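PDB 6JSX: flagellar biosynthesis protein FlaG from Helicobacter pylori, which probably takes part in the assembly or regulation of the bacterial flagellar filament. Local coordinates for residues Y3-N15 with N26-V38. Numbering follows the deposited sequence.
Sequences YKPKLELLSERLN and NFSYNDTIKGLVV
Helix 4-15 runs nearly antiparallel to strand 26-30, their axes at 166° and 6.8 Å apart at closest, with Glu8 beside Tyr29, Ser11 beside Phe27 and Asn15 beside Asn26. The polar link lies at Asn15, whose carboxamide makes two hydrogen bonds to the backbone of a single strand residue: Phe27 N gives its hydrogen to Asn15 OD1 (2.8 Å) on a lone pair in the carbonyl plane, and Asn15 ND2 donates to Phe27 O at 2.7 Å. Gripped at both ends, the amide can hardly turn about its last bond. Leu14, one residue earlier, sets CD1 squarely over a face of the Phe27 ring, 3.8 Å from the centroid, a CH-pi contact. Ser11 faces the strand with its CB and hydroxyl. With OG on the backbone N side (chi1 -69°), it turns back to donate to Leu7 O at 2.7 Å, satisfying the buried hydroxyl within the helix, while OG also lies against Ser28 CA and Leu36 CD2. Toward the helix start, CG anti to the backbone N (chi1 -177°) carries the Tyr29 ring to the first helix turn, where Lys4 CA lies over one face, offset toward the rim (CH-pi); Leu7 CB touches Tyr29 CD1. Lys4 NZ ends 4.3 Å from Asp31 OD1, beyond a salt bridge. The N-terminal helix thus packs on the beta hairpin of strands 26-30 and 35-41, part of a three-stranded antiparallel sheet; Tyr29 OH bonds Ser54 OG and Leu36 touches Ala57, both on helix 54-72, while Leu10 and Leu14 pack against Val67 and Met64 of the second subunit.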
# COMPACT_ATOMS: atom_id res chain seq x y z
N TYR A 3 2.12 -1.89 19.16
CA TYR A 3 2.01 -1.78 17.71
C TYR A 3 2.05 -3.13 16.98
O TYR A 3 1.69 -3.23 15.79
CB TYR A 3 3.16 -0.90 17.17
CG TYR A 3 3.08 0.57 17.55
CD1 TYR A 3 2.07 1.38 17.05
CD2 TYR A 3 4.03 1.15 18.39
CE1 TYR A 3 1.99 2.73 17.38
CE2 TYR A 3 3.95 2.51 18.73
CZ TYR A 3 2.93 3.28 18.22
OH TYR A 3 2.83 4.62 18.53
N LYS A 4 2.52 -4.17 17.68
CA LYS A 4 2.70 -5.49 17.09
C LYS A 4 1.38 -6.19 16.70
O LYS A 4 1.19 -6.46 15.51
CB LYS A 4 3.58 -6.38 17.99
CG LYS A 4 3.77 -7.81 17.51
CD LYS A 4 4.57 -8.61 18.54
CE LYS A 4 4.81 -10.06 18.12
NZ LYS A 4 5.30 -10.89 19.26
N PRO A 5 0.47 -6.45 17.67
CA PRO A 5 -0.78 -7.15 17.33
C PRO A 5 -1.53 -6.53 16.15
O PRO A 5 -1.99 -7.26 15.27
CB PRO A 5 -1.63 -7.00 18.60
CG PRO A 5 -0.66 -6.85 19.67
CD PRO A 5 0.50 -6.10 19.11
N LYS A 6 -1.63 -5.21 16.12
CA LYS A 6 -2.44 -4.54 15.12
C LYS A 6 -1.82 -4.50 13.74
O LYS A 6 -2.53 -4.63 12.74
CB LYS A 6 -2.82 -3.14 15.58
CG LYS A 6 -3.71 -3.17 16.78
CD LYS A 6 -4.30 -1.80 17.10
CE LYS A 6 -5.09 -1.87 18.41
NZ LYS A 6 -5.63 -3.25 18.63
N LEU A 7 -0.51 -4.31 13.67
CA LEU A 7 0.17 -4.31 12.38
C LEU A 7 0.28 -5.74 11.85
O LEU A 7 0.33 -5.95 10.63
CB LEU A 7 1.54 -3.62 12.44
CG LEU A 7 1.47 -2.08 12.58
CD1 LEU A 7 2.85 -1.44 12.64
CD2 LEU A 7 0.61 -1.46 11.46
N GLU A 8 0.30 -6.71 12.77
CA GLU A 8 0.28 -8.12 12.40
C GLU A 8 -1.04 -8.46 11.73
O GLU A 8 -1.08 -9.11 10.68
CB GLU A 8 0.48 -9.01 13.62
CG GLU A 8 1.91 -9.03 14.13
CD GLU A 8 2.25 -10.27 14.92
OE1 GLU A 8 1.32 -11.07 15.22
OE2 GLU A 8 3.44 -10.46 15.24
N LEU A 9 -2.12 -7.99 12.35
CA LEU A 9 -3.48 -8.23 11.87
C LEU A 9 -3.69 -7.50 10.55
O LEU A 9 -4.16 -8.09 9.57
CB LEU A 9 -4.48 -7.78 12.93
CG LEU A 9 -5.98 -8.01 12.76
CD1 LEU A 9 -6.33 -9.49 12.65
CD2 LEU A 9 -6.71 -7.39 13.94
N LEU A 10 -3.33 -6.22 10.52
CA LEU A 10 -3.36 -5.39 9.31
C LEU A 10 -2.61 -6.05 8.15
O LEU A 10 -2.96 -5.86 6.99
CB LEU A 10 -2.72 -4.03 9.62
CG LEU A 10 -2.90 -2.80 8.72
CD1 LEU A 10 -1.69 -2.53 7.84
CD2 LEU A 10 -4.16 -2.92 7.89
N SER A 11 -1.57 -6.82 8.48
CA SER A 11 -0.79 -7.50 7.46
C SER A 11 -1.56 -8.67 6.86
O SER A 11 -1.65 -8.78 5.63
CB SER A 11 0.56 -7.96 8.01
OG SER A 11 1.41 -6.85 8.29
N GLU A 12 -2.11 -9.53 7.71
CA GLU A 12 -2.91 -10.67 7.25
C GLU A 12 -4.05 -10.21 6.33
O GLU A 12 -4.30 -10.81 5.28
CB GLU A 12 -3.51 -11.44 8.42
CG GLU A 12 -2.51 -12.13 9.30
CD GLU A 12 -3.18 -12.75 10.51
OE1 GLU A 12 -4.42 -12.90 10.49
OE2 GLU A 12 -2.46 -13.09 11.47
N ARG A 13 -4.73 -9.14 6.73
CA ARG A 13 -5.85 -8.62 5.96
C ARG A 13 -5.37 -8.06 4.63
O ARG A 13 -5.95 -8.36 3.58
CB ARG A 13 -6.60 -7.57 6.77
CG ARG A 13 -7.18 -8.12 8.08
CD ARG A 13 -8.14 -9.29 7.84
NE ARG A 13 -8.30 -10.11 9.03
CZ ARG A 13 -8.06 -11.42 9.09
NH1 ARG A 13 -8.23 -12.08 10.23
NH2 ARG A 13 -7.67 -12.07 8.00
N LEU A 14 -4.31 -7.27 4.67
CA LEU A 14 -3.71 -6.74 3.46
C LEU A 14 -3.28 -7.84 2.50
O LEU A 14 -3.57 -7.77 1.30
CB LEU A 14 -2.52 -5.82 3.79
CG LEU A 14 -2.94 -4.36 3.95
CD1 LEU A 14 -1.79 -3.46 4.37
CD2 LEU A 14 -3.53 -3.85 2.64
N ASN A 15 -2.61 -8.86 3.02
CA ASN A 15 -2.15 -9.97 2.21
C ASN A 15 -3.31 -10.75 1.58
O ASN A 15 -3.23 -11.16 0.42
CB ASN A 15 -1.21 -10.91 2.99
CG ASN A 15 0.18 -10.31 3.24
OD1 ASN A 15 0.72 -9.58 2.40
ND2 ASN A 15 0.76 -10.62 4.38
N ASN A 26 3.69 -8.22 -0.61
CA ASN A 26 3.58 -8.83 0.71
C ASN A 26 3.76 -7.88 1.89
O ASN A 26 4.59 -6.98 1.88
CB ASN A 26 4.54 -10.02 0.85
CG ASN A 26 4.28 -10.82 2.10
OD1 ASN A 26 5.03 -10.74 3.08
ND2 ASN A 26 3.19 -11.60 2.10
N PHE A 27 2.97 -8.09 2.93
CA PHE A 27 3.06 -7.28 4.13
C PHE A 27 3.35 -8.18 5.30
O PHE A 27 2.96 -9.35 5.30
CB PHE A 27 1.75 -6.51 4.36
CG PHE A 27 1.45 -5.50 3.28
CD1 PHE A 27 0.77 -5.88 2.12
CD2 PHE A 27 1.87 -4.17 3.42
CE1 PHE A 27 0.50 -4.96 1.11
CE2 PHE A 27 1.60 -3.24 2.41
CZ PHE A 27 0.91 -3.64 1.25
N SER A 28 4.05 -7.64 6.29
CA SER A 28 4.25 -8.35 7.55
C SER A 28 4.76 -7.39 8.60
O SER A 28 5.33 -6.35 8.27
CB SER A 28 5.26 -9.46 7.39
OG SER A 28 6.44 -8.91 6.88
N TYR A 29 4.56 -7.74 9.87
CA TYR A 29 5.22 -7.02 10.93
C TYR A 29 6.55 -7.67 11.25
O TYR A 29 6.60 -8.86 11.57
CB TYR A 29 4.36 -6.98 12.19
CG TYR A 29 4.98 -6.17 13.32
CD1 TYR A 29 4.94 -4.78 13.29
CD2 TYR A 29 5.59 -6.79 14.41
CE1 TYR A 29 5.50 -4.02 14.31
CE2 TYR A 29 6.13 -6.04 15.44
CZ TYR A 29 6.08 -4.65 15.39
OH TYR A 29 6.62 -3.88 16.41
N ASN A 30 7.64 -6.91 11.16
CA ASN A 30 8.91 -7.39 11.68
C ASN A 30 9.09 -6.96 13.14
O ASN A 30 9.05 -5.76 13.45
CB ASN A 30 10.07 -6.89 10.82
CG ASN A 30 11.35 -7.64 11.08
OD1 ASN A 30 11.73 -7.86 12.24
ND2 ASN A 30 12.04 -8.03 10.01
N ASP A 31 9.27 -7.92 14.03
CA ASP A 31 9.45 -7.60 15.44
C ASP A 31 10.92 -7.25 15.75
O ASP A 31 11.23 -6.63 16.76
CB ASP A 31 8.95 -8.74 16.34
CG ASP A 31 8.78 -8.30 17.80
OD1 ASP A 31 7.77 -7.62 18.11
OD2 ASP A 31 9.67 -8.62 18.62
N THR A 32 11.81 -7.64 14.85
CA THR A 32 13.22 -7.34 15.02
C THR A 32 13.54 -5.87 14.69
O THR A 32 14.20 -5.18 15.47
CB THR A 32 14.08 -8.29 14.18
OG1 THR A 32 13.85 -9.63 14.64
CG2 THR A 32 15.55 -7.95 14.29
N ILE A 33 13.04 -5.39 13.56
CA ILE A 33 13.23 -3.99 13.20
C ILE A 33 12.08 -3.07 13.64
O ILE A 33 12.13 -1.86 13.37
CB ILE A 33 13.50 -3.79 11.70
CG1 ILE A 33 12.27 -4.16 10.86
CG2 ILE A 33 14.71 -4.59 11.29
CD1 ILE A 33 11.42 -2.96 10.38
N LYS A 34 11.06 -3.63 14.29
CA LYS A 34 9.94 -2.86 14.82
C LYS A 34 9.28 -1.96 13.77
O LYS A 34 9.26 -0.74 13.90
CB LYS A 34 10.38 -2.02 16.03
CG LYS A 34 10.95 -2.83 17.20
CD LYS A 34 9.89 -3.75 17.80
CE LYS A 34 10.43 -4.53 18.99
NZ LYS A 34 10.50 -3.70 20.23
N GLY A 35 8.74 -2.58 12.72
CA GLY A 35 8.11 -1.83 11.65
C GLY A 35 7.26 -2.67 10.71
O GLY A 35 7.24 -3.90 10.78
N LEU A 36 6.54 -2.00 9.84
CA LEU A 36 5.81 -2.70 8.81
C LEU A 36 6.76 -2.94 7.62
O LEU A 36 7.51 -2.04 7.21
CB LEU A 36 4.58 -1.89 8.39
CG LEU A 36 3.22 -2.46 7.93
CD1 LEU A 36 2.82 -1.78 6.64
CD2 LEU A 36 3.13 -3.99 7.76
N VAL A 37 6.76 -4.15 7.09
CA VAL A 37 7.56 -4.42 5.91
C VAL A 37 6.74 -4.87 4.69
O VAL A 37 6.03 -5.88 4.72
CB VAL A 37 8.72 -5.40 6.20
CG1 VAL A 37 9.37 -5.87 4.88
CG2 VAL A 37 9.75 -4.74 7.18
N VAL A 38 6.83 -4.08 3.63
CA VAL A 38 6.21 -4.40 2.36
C VAL A 38 7.30 -4.95 1.43
O VAL A 38 8.39 -4.39 1.34
CB VAL A 38 5.50 -3.18 1.74
CG1 VAL A 38 6.20 -1.91 2.12
CG2 VAL A 38 5.41 -3.30 0.22